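Local coordinates for alcohol dehydrogenase (Thermus thermophilus, PDB 2EIH), which binds zinc and probably works as a nicotinamide-dependent alcohol dehydrogenase, at residues Val76-Ile87 with Val125-Pro136; Arg33-His41 with Phe141-Thr150. All blocks are in the same frame, centred on the assembly; numbering follows the deposited sequence.

Contact 1 of 2, residues Val76-Ile87 with Val125-Pro136; sequences VEGFAPGDEVVI and VVLPEANLAPKP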
loop_
_atom_site.group_PDB
_atom_site.type_symbol
_atom_site.label_atom_id
_atom_site.label_comp_id
_atom_site.label_asym_id
_atom_site.label_seq_id
_atom_site.Cartn_x
_atom_site.Cartn_y
_atom_site.Cartn_z
ATOM N N VAL A 76 34.583 -9.927 -11.343
ATOM C CA VAL A 76 33.242 -10.481 -11.223
ATOM C C VAL A 76 33.184 -11.665 -10.261
ATOM O O VAL A 76 33.972 -12.611 -10.348
ATOM C CB VAL A 76 32.690 -10.908 -12.607
ATOM C CG1 VAL A 76 33.601 -11.937 -13.232
ATOM C CG2 VAL A 76 31.274 -11.456 -12.462
ATOM N N GLU A 77 32.233 -11.596 -9.338
ATOM C CA GLU A 77 32.062 -12.632 -8.339
ATOM C C GLU A 77 30.644 -13.168 -8.360
ATOM O O GLU A 77 29.710 -12.477 -8.771
ATOM C CB GLU A 77 32.385 -12.074 -6.953
ATOM C CG GLU A 77 31.526 -10.878 -6.567
ATOM C CD GLU A 77 31.964 -10.259 -5.253
ATOM O OE1 GLU A 77 32.017 -10.988 -4.236
ATOM O OE2 GLU A 77 32.244 -9.041 -5.230
ATOM N N GLY A 78 30.483 -14.405 -7.912
ATOM C CA GLY A 78 29.161 -14.994 -7.897
ATOM C C GLY A 78 28.823 -15.767 -9.160
ATOM O O GLY A 78 27.676 -16.182 -9.334
ATOM N N PHE A 79 29.809 -15.940 -10.041
ATOM C CA PHE A 79 29.645 -16.697 -11.284
ATOM C C PHE A 79 30.965 -17.306 -11.733
ATOM O O PHE A 79 31.992 -16.631 -11.784
ATOM C CB PHE A 79 29.071 -15.822 -12.409
ATOM C CG PHE A 79 27.620 -15.494 -12.227
ATOM C CD1 PHE A 79 26.683 -16.516 -12.058
ATOM C CD2 PHE A 79 27.198 -14.176 -12.132
ATOM C CE1 PHE A 79 25.356 -16.233 -11.786
ATOM C CE2 PHE A 79 25.871 -13.885 -11.860
ATOM C CZ PHE A 79 24.947 -14.913 -11.683
ATOM N N ALA A 80 30.930 -18.593 -12.047
ATOM C CA ALA A 80 32.116 -19.306 -12.488
ATOM C C ALA A 80 31.751 -20.193 -13.668
ATOM O O ALA A 80 30.615 -20.643 -13.786
ATOM C CB ALA A 80 32.669 -20.147 -11.343
ATOM N N PRO A 81 32.716 -20.463 -14.558
ATOM C CA PRO A 81 32.454 -21.306 -15.724
ATOM C C PRO A 81 31.970 -22.707 -15.375
ATOM O O PRO A 81 32.630 -23.447 -14.650
ATOM C CB PRO A 81 33.797 -21.310 -16.454
ATOM C CG PRO A 81 34.776 -21.157 -15.357
ATOM C CD PRO A 81 34.139 -20.088 -14.501
ATOM N N GLY A 82 30.803 -23.048 -15.912
ATOM C CA GLY A 82 30.205 -24.342 -15.670
ATOM C C GLY A 82 28.841 -24.158 -15.049
ATOM O O GLY A 82 27.969 -25.013 -15.193
ATOM N N ASP A 83 28.654 -23.029 -14.367
ATOM C CA ASP A 83 27.386 -22.717 -13.702
ATOM C C ASP A 83 26.196 -22.615 -14.643
ATOM O O ASP A 83 26.253 -21.917 -15.647
ATOM C CB ASP A 83 27.495 -21.401 -12.935
ATOM C CG ASP A 83 28.481 -21.465 -11.792
ATOM O OD1 ASP A 83 28.643 -20.433 -11.111
ATOM O OD2 ASP A 83 29.086 -22.533 -11.570
ATOM N N GLU A 84 25.117 -23.312 -14.304
ATOM C CA GLU A 84 23.915 -23.271 -15.117
ATOM C C GLU A 84 23.121 -22.022 -14.713
ATOM O O GLU A 84 22.936 -21.748 -13.516
ATOM C CB GLU A 84 23.091 -24.536 -14.909
ATOM C CG GLU A 84 23.799 -25.821 -15.348
ATOM C CD GLU A 84 22.821 -26.970 -15.553
ATOM O OE1 GLU A 84 23.235 -28.058 -16.001
ATOM O OE2 GLU A 84 21.625 -26.772 -15.266
ATOM N N VAL A 85 22.673 -21.263 -15.719
ATOM C CA VAL A 85 21.946 -20.014 -15.503
ATOM C C VAL A 85 20.861 -19.695 -16.542
ATOM O O VAL A 85 20.811 -20.269 -17.629
ATOM C CB VAL A 85 22.933 -18.817 -15.500
ATOM C CG1 VAL A 85 23.955 -18.975 -14.386
ATOM C CG2 VAL A 85 23.663 -18.721 -16.846
ATOM N N VAL A 86 19.988 -18.765 -16.175
ATOM C CA VAL A 86 18.933 -18.281 -17.057
ATOM C C VAL A 86 19.211 -16.783 -17.098
ATOM O O VAL A 86 19.861 -16.237 -16.208
ATOM C CB VAL A 86 17.517 -18.528 -16.490
ATOM C CG1 VAL A 86 17.310 -20.007 -16.266
ATOM C CG2 VAL A 86 17.339 -17.772 -15.191
ATOM N N ILE A 87 18.709 -16.125 -18.131
ATOM C CA ILE A 87 18.910 -14.701 -18.344
ATOM C C ILE A 87 17.724 -13.884 -17.853
ATOM O O ILE A 87 16.583 -14.293 -18.007
ATOM C CB ILE A 87 19.123 -14.454 -19.847
ATOM C CG1 ILE A 87 20.475 -15.047 -20.275
ATOM C CG2 ILE A 87 18.952 -12.985 -20.169
ATOM C CD1 ILE A 87 20.640 -15.159 -21.761
ATOM N N VAL A 125 26.479 -15.102 -25.565
ATOM C CA VAL A 125 25.934 -13.785 -25.369
ATOM C C VAL A 125 26.620 -13.225 -24.135
ATOM O O VAL A 125 26.944 -13.955 -23.201
ATOM C CB VAL A 125 24.377 -13.844 -25.205
ATOM C CG1 VAL A 125 24.009 -14.498 -23.885
ATOM C CG2 VAL A 125 23.784 -12.440 -25.316
ATOM N N VAL A 126 26.868 -11.927 -24.152
ATOM C CA VAL A 126 27.529 -11.279 -23.044
ATOM C C VAL A 126 26.600 -10.271 -22.426
ATOM O O VAL A 126 26.077 -9.402 -23.124
ATOM C CB VAL A 126 28.787 -10.536 -23.515
ATOM C CG1 VAL A 126 29.233 -9.545 -22.455
ATOM C CG2 VAL A 126 29.890 -11.522 -23.821
ATOM N N LEU A 127 26.377 -10.389 -21.121
ATOM C CA LEU A 127 25.519 -9.432 -20.424
ATOM C C LEU A 127 26.054 -9.138 -19.025
ATOM O O LEU A 127 26.958 -9.823 -18.542
ATOM C CB LEU A 127 24.065 -9.926 -20.360
ATOM C CG LEU A 127 23.655 -11.322 -19.913
ATOM C CD1 LEU A 127 22.205 -11.300 -19.485
ATOM C CD2 LEU A 127 23.864 -12.311 -21.041
ATOM N N PRO A 128 25.528 -8.095 -18.365
ATOM C CA PRO A 128 25.999 -7.759 -17.015
ATOM C C PRO A 128 25.667 -8.833 -15.973
ATOM O O PRO A 128 24.628 -9.478 -16.050
ATOM C CB PRO A 128 25.314 -6.421 -16.731
ATOM C CG PRO A 128 24.070 -6.480 -17.560
ATOM C CD PRO A 128 24.545 -7.108 -18.849
ATOM N N GLU A 129 26.553 -9.025 -15.000
ATOM C CA GLU A 129 26.333 -10.034 -13.959
ATOM C C GLU A 129 24.999 -9.865 -13.241
ATOM O O GLU A 129 24.518 -10.792 -12.596
ATOM C CB GLU A 129 27.475 -10.017 -12.923
ATOM C CG GLU A 129 27.648 -8.685 -12.183
ATOM C CD GLU A 129 28.684 -8.751 -11.060
ATOM O OE1 GLU A 129 29.037 -7.677 -10.521
ATOM O OE2 GLU A 129 29.133 -9.869 -10.707
ATOM N N ALA A 130 24.409 -8.678 -13.359
ATOM C CA ALA A 130 23.136 -8.386 -12.713
ATOM C C ALA A 130 21.957 -8.998 -13.472
ATOM O O ALA A 130 20.837 -9.070 -12.951
ATOM C CB ALA A 130 22.939 -6.876 -12.593
ATOM N N ASN A 131 22.205 -9.445 -14.697
ATOM C CA ASN A 131 21.148 -10.012 -15.509
ATOM C C ASN A 131 21.261 -11.518 -15.661
ATOM O O ASN A 131 20.785 -12.081 -16.638
ATOM C CB ASN A 131 21.148 -9.338 -16.884
ATOM C CG ASN A 131 21.103 -7.832 -16.794
ATOM O OD1 ASN A 131 21.022 -7.143 -17.807
ATOM N ND2 ASN A 131 21.168 -7.307 -15.583
ATOM N N LEU A 132 21.876 -12.156 -14.674
ATOM C CA LEU A 132 22.066 -13.595 -14.679
ATOM C C LEU A 132 21.563 -14.226 -13.384
ATOM O O LEU A 132 21.928 -13.787 -12.295
ATOM C CB LEU A 132 23.548 -13.910 -14.824
ATOM C CG LEU A 132 24.006 -14.710 -16.034
ATOM C CD1 LEU A 132 23.565 -14.025 -17.302
ATOM C CD2 LEU A 132 25.504 -14.871 -15.977
ATOM N N ALA A 133 20.738 -15.260 -13.499
ATOM C CA ALA A 133 20.218 -15.951 -12.325
ATOM C C ALA A 133 20.508 -17.437 -12.460
ATOM O O ALA A 133 20.610 -17.957 -13.566
ATOM C CB ALA A 133 18.724 -15.717 -12.192
ATOM N N PRO A 134 20.649 -18.142 -11.330
ATOM C CA PRO A 134 20.933 -19.580 -11.370
ATOM C C PRO A 134 19.750 -20.337 -11.940
ATOM O O PRO A 134 18.596 -20.065 -11.592
ATOM C CB PRO A 134 21.181 -19.922 -9.905
ATOM C CG PRO A 134 20.223 -19.002 -9.210
ATOM C CD PRO A 134 20.451 -17.691 -9.942
ATOM N N LYS A 135 20.043 -21.262 -12.845
ATOM C CA LYS A 135 19.013 -22.068 -13.465
ATOM C C LYS A 135 18.578 -23.163 -12.518
ATOM O O LYS A 135 19.409 -23.897 -11.973
ATOM C CB LYS A 135 19.527 -22.728 -14.749
ATOM C CG LYS A 135 18.659 -23.884 -15.234
ATOM C CD LYS A 135 19.416 -24.780 -16.209
ATOM C CE LYS A 135 18.677 -26.089 -16.481
ATOM N NZ LYS A 135 18.569 -26.919 -15.254
ATOM N N PRO A 136 17.263 -23.287 -12.297
ATOM C CA PRO A 136 16.760 -24.338 -11.404
ATOM C C PRO A 136 17.253 -25.702 -11.930
ATOM O O PRO A 136 17.200 -25.960 -13.132
ATOM C CB PRO A 136 15.238 -24.168 -11.495
ATOM C CG PRO A 136 15.040 -23.527 -12.851
ATOM C CD PRO A 136 16.162 -22.548 -12.941
#
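Over one face of the Phe79 ring sits Leu132, whose CD2 methyl is 4.1 Å from the ring centroid and only 4° off the ring normal, a CH-pi contact aimed at the middle of the ring. At the ring edge, near its plane, Phe79 CE2 lies 3.5 Å from Glu129 O, so the ring meets both the turn after strand 125-128 and the start of strand 132-134. Glu129 itself extends past Val76 in the opposite direction, bringing its carboxylate near the carbonyl of Glu77; as Val76 and Glu77 are poorly ordered, that approach carries little weight.

Beyond the Ala80-Asp83 type II turn, strands 84-87 and 132-134 pair antiparallel. Val86 and Ala133 form the hydrogen-bonded pair, with Val86 N to Ala133 O at 2.8 Å and Ala133 N to Val86 O at 3.0 Å. A further bond, Lys135 N to Glu84 O at 3.0 Å, continues the ladder one step past the end of strand 132-134. On the face of the sheet shared by Ile87 and Leu132, the Ile87 CG2 branch meets Leu127 CD1 at 3.7 Å.

At the far end, Glu84 stretches out and the aliphatic part of Lys135 crosses it. A bend at the last torsion of Lys135 (chi4 -64°) turns NZ toward Pro136 O, 2.7 Å away, while the salt bridge from Lys135 NZ to Glu84 OE2 is kept at 3.1 Å; NZ also donates to Leu139 O.

Charged side chains thus stand at the two ends; between them are apolar side chains and backbone hydrogen bonds. The carbonyls and Glu84 together would be expected to stabilise a protonated Lys135. At the Phe79 end, Glu77 makes a salt bridge to Arg109 of the second subunit in the model, although Glu77 is poorly ordered, a charged contact across the subunit interface.

Contact 2 of 2, residues Arg33-His41 with Phe141-Thr150; sequences RLKAAALNH and FEEAAAIPLT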
loop_
_atom_site.group_PDB
_atom_site.type_symbol
_atom_site.label_atom_id
_atom_site.label_comp_id
_atom_site.label_asym_id
_atom_site.label_seq_id
_atom_site.Cartn_x
_atom_site.Cartn_y
_atom_site.Cartn_z
ATOM N N ARG A 33 27.320 -19.390 -22.513
ATOM C CA ARG A 33 27.247 -20.279 -23.657
ATOM C C ARG A 33 25.796 -20.748 -23.588
ATOM O O ARG A 33 25.411 -21.470 -22.661
ATOM C CB ARG A 33 28.202 -21.447 -23.480
ATOM C CG ARG A 33 28.399 -22.282 -24.725
ATOM C CD ARG A 33 29.553 -23.240 -24.525
ATOM N NE ARG A 33 29.237 -24.304 -23.569
ATOM C CZ ARG A 33 28.417 -25.316 -23.845
ATOM N NH1 ARG A 33 27.838 -25.395 -25.045
ATOM N NH2 ARG A 33 28.180 -26.252 -22.938
ATOM N N LEU A 34 24.991 -20.304 -24.551
ATOM C CA LEU A 34 23.562 -20.625 -24.603
ATOM C C LEU A 34 23.216 -22.073 -24.964
ATOM O O LEU A 34 23.921 -22.729 -25.724
ATOM C CB LEU A 34 22.868 -19.677 -25.585
ATOM C CG LEU A 34 22.869 -18.208 -25.144
ATOM C CD1 LEU A 34 22.675 -17.279 -26.328
ATOM C CD2 LEU A 34 21.787 -18.001 -24.104
ATOM N N LYS A 35 22.113 -22.551 -24.403
ATOM C CA LYS A 35 21.630 -23.899 -24.649
ATOM C C LYS A 35 20.254 -23.824 -25.307
ATOM O O LYS A 35 19.888 -24.650 -26.146
ATOM C CB LYS A 35 21.528 -24.680 -23.327
ATOM C CG LYS A 35 22.857 -25.204 -22.748
ATOM C CD LYS A 35 23.624 -26.034 -23.774
ATOM C CE LYS A 35 24.791 -26.829 -23.174
ATOM N NZ LYS A 35 24.386 -28.137 -22.571
ATOM N N ALA A 36 19.498 -22.811 -24.917
ATOM C CA ALA A 36 18.173 -22.615 -25.448
ATOM C C ALA A 36 17.815 -21.139 -25.440
ATOM O O ALA A 36 18.191 -20.398 -24.529
ATOM C CB ALA A 36 17.161 -23.403 -24.616
ATOM N N ALA A 37 17.111 -20.707 -26.478
ATOM C CA ALA A 37 16.656 -19.330 -26.574
ATOM C C ALA A 37 15.165 -19.443 -26.817
ATOM O O ALA A 37 14.726 -20.118 -27.756
ATOM C CB ALA A 37 17.325 -18.623 -27.730
ATOM N N ALA A 38 14.390 -18.804 -25.954
ATOM C CA ALA A 38 12.947 -18.837 -26.078
ATOM C C ALA A 38 12.516 -17.689 -26.962
ATOM O O ALA A 38 13.104 -16.611 -26.924
ATOM C CB ALA A 38 12.290 -18.718 -24.702
ATOM N N LEU A 39 11.481 -17.934 -27.757
ATOM C CA LEU A 39 10.946 -16.946 -28.685
ATOM C C LEU A 39 9.840 -16.095 -28.075
ATOM O O LEU A 39 8.929 -16.614 -27.441
ATOM C CB LEU A 39 10.391 -17.652 -29.924
ATOM C CG LEU A 39 11.284 -17.957 -31.127
ATOM C CD1 LEU A 39 12.551 -18.686 -30.735
ATOM C CD2 LEU A 39 10.463 -18.787 -32.126
ATOM N N ASN A 40 9.917 -14.784 -28.278
ATOM C CA ASN A 40 8.898 -13.860 -27.778
ATOM C C ASN A 40 8.315 -13.011 -28.914
ATOM O O ASN A 40 8.966 -12.796 -29.934
ATOM C CB ASN A 40 9.489 -12.976 -26.681
ATOM C CG ASN A 40 9.640 -13.712 -25.379
ATOM O OD1 ASN A 40 10.741 -14.070 -24.969
ATOM N ND2 ASN A 40 8.520 -13.954 -24.719
ATOM N N HIS A 41 7.091 -12.528 -28.740
ATOM C CA HIS A 41 6.457 -11.734 -29.785
ATOM C C HIS A 41 7.258 -10.473 -30.096
ATOM O O HIS A 41 7.165 -9.902 -31.191
ATOM C CB HIS A 41 5.015 -11.396 -29.390
ATOM C CG HIS A 41 4.105 -12.586 -29.390
ATOM N ND1 HIS A 41 3.692 -13.208 -30.548
ATOM C CD2 HIS A 41 3.567 -13.295 -28.369
ATOM C CE1 HIS A 41 2.942 -14.252 -30.243
ATOM N NE2 HIS A 41 2.850 -14.329 -28.926
ATOM N N PHE A 141 17.061 -27.284 -20.043
ATOM C CA PHE A 141 17.425 -25.966 -20.538
ATOM C C PHE A 141 16.279 -25.263 -21.327
ATOM O O PHE A 141 16.121 -24.042 -21.222
ATOM C CB PHE A 141 18.706 -26.077 -21.370
ATOM C CG PHE A 141 19.954 -26.214 -20.536
ATOM C CD1 PHE A 141 20.442 -25.133 -19.807
ATOM C CD2 PHE A 141 20.647 -27.420 -20.481
ATOM C CE1 PHE A 141 21.599 -25.259 -19.047
ATOM C CE2 PHE A 141 21.806 -27.550 -19.719
ATOM C CZ PHE A 141 22.283 -26.473 -19.006
ATOM N N GLU A 142 15.467 -26.011 -22.079
ATOM C CA GLU A 142 14.377 -25.393 -22.844
ATOM C C GLU A 142 13.271 -24.892 -21.919
ATOM O O GLU A 142 12.602 -23.906 -22.221
ATOM C CB GLU A 142 13.770 -26.372 -23.857
ATOM C CG GLU A 142 14.735 -26.849 -24.937
ATOM C CD GLU A 142 15.632 -27.989 -24.477
ATOM O OE1 GLU A 142 15.692 -28.254 -23.255
ATOM O OE2 GLU A 142 16.267 -28.623 -25.348
ATOM N N GLU A 143 13.075 -25.584 -20.803
ATOM C CA GLU A 143 12.061 -25.203 -19.831
ATOM C C GLU A 143 12.536 -23.931 -19.118
ATOM O O GLU A 143 11.770 -22.970 -18.925
ATOM C CB GLU A 143 11.850 -26.351 -18.830
ATOM C CG GLU A 143 11.089 -27.560 -19.373
ATOM C CD GLU A 143 10.942 -28.698 -18.358
ATOM O OE1 GLU A 143 9.946 -29.442 -18.442
ATOM O OE2 GLU A 143 11.807 -28.820 -17.467
ATOM N N ALA A 144 13.819 -23.914 -18.760
ATOM C CA ALA A 144 14.417 -22.763 -18.089
ATOM C C ALA A 144 14.314 -21.519 -18.978
ATOM O O ALA A 144 13.809 -20.473 -18.540
ATOM C CB ALA A 144 15.868 -23.057 -17.755
ATOM N N ALA A 145 14.770 -21.629 -20.227
ATOM C CA ALA A 145 14.705 -20.486 -21.143
ATOM C C ALA A 145 13.298 -19.946 -21.321
ATOM O O ALA A 145 13.107 -18.775 -21.611
ATOM C CB ALA A 145 15.283 -20.859 -22.508
ATOM N N ALA A 146 12.303 -20.790 -21.129
ATOM C CA ALA A 146 10.931 -20.346 -21.313
ATOM C C ALA A 146 10.355 -19.483 -20.178
ATOM O O ALA A 146 9.365 -18.788 -20.373
ATOM C CB ALA A 146 10.028 -21.558 -21.543
ATOM N N ILE A 147 10.989 -19.499 -19.010
ATOM C CA ILE A 147 10.480 -18.776 -17.857
ATOM C C ILE A 147 10.504 -17.239 -17.746
ATOM O O ILE A 147 9.438 -16.599 -17.772
ATOM C CB ILE A 147 11.120 -19.318 -16.556
ATOM C CG1 ILE A 147 10.813 -20.790 -16.410
ATOM C CG2 ILE A 147 10.595 -18.532 -15.339
ATOM C CD1 ILE A 147 11.605 -21.477 -15.324
ATOM N N PRO A 148 11.708 -16.633 -17.638
ATOM C CA PRO A 148 11.911 -15.191 -17.487
ATOM C C PRO A 148 10.884 -14.203 -18.049
ATOM O O PRO A 148 10.007 -13.723 -17.317
ATOM C CB PRO A 148 13.310 -14.997 -18.040
ATOM C CG PRO A 148 13.981 -16.270 -17.680
ATOM C CD PRO A 148 12.949 -17.271 -18.111
ATOM N N LEU A 149 11.009 -13.871 -19.329
ATOM C CA LEU A 149 10.126 -12.897 -19.969
ATOM C C LEU A 149 8.636 -13.037 -19.607
ATOM O O LEU A 149 8.041 -12.091 -19.078
ATOM C CB LEU A 149 10.317 -12.959 -21.497
ATOM C CG LEU A 149 9.930 -11.830 -22.485
ATOM C CD1 LEU A 149 8.484 -11.413 -22.263
ATOM C CD2 LEU A 149 10.861 -10.644 -22.344
ATOM N N THR A 150 8.011 -14.184 -19.875
ATOM C CA THR A 150 6.589 -14.297 -19.551
ATOM C C THR A 150 6.283 -14.332 -18.067
ATOM O O THR A 150 5.327 -13.705 -17.627
ATOM C CB THR A 150 5.907 -15.528 -20.218
ATOM O OG1 THR A 150 6.702 -16.702 -20.017
ATOM C CG2 THR A 150 5.685 -15.288 -21.700
#
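Lys35 lies across one face of the Phe141 ring with its aliphatic stem. Its CG is 3.6 Å from the ring centroid and 5° off the normal, which identifies a CH-pi contact over the ring centre, and Lys35 CB comes 3.6 Å from Phe141 CG. The bend at chi2 lifts CD clear of the ring, and a second bend, at chi4 (84°), brings Lys35 NZ back to 3.9 Å from Phe141 CE2. Against the opposite face of the same ring Lys135 makes a cation-pi interaction.

Further along, small side chains let strand and helix approach: the axes of 36-38 and 141-146 are 7.1 Å apart at an angle of 35°. Ala36 CB points at the helix and meets Ala145 CB at 3.8 Å, while Ala38 CB rests on the backbone at Ala145 O, 3.2 Å away. Asn40 and Leu149 then slide past each other in opposite directions, Asn40 CG 3.5 Å from Leu149 CG.

Lys35 and Ala36 both face Ser66 in a classic beta bulge, and Ser66 OG is hydrogen-bonded to Phe141 O. Glu142 OE2 is hydrogen-bonded to Gln341 NE2, and Ala144 touches Val86, so helix 141-146 meets strands 29-38, 64-72, 84-91 and 337-341.

Contacts 1 and 2, with centres 14 Å apart, share a boundary where strand 132-134 is followed, after a short connection, by helix 141-146. There the helix of contact 2 packs against the strand pair of contact 1: Val86 CG1 is 3.7 Å from Ala144 CB, and Lys135 CD is 3.6 Å from Phe141 CE1. Further on, Ile87 O lies 3.3 Å from Pro148 CG. The sheet also connects them, since strands 124-128 and 29-38 are neighbours in it. The metal lies apart from both: even the Asn131 side chain of contact 1 is about 11 Å from the zinc ion held by Cys93, Cys96, Cys99 and Cys107, four cysteines consistent with the structural zinc of this family.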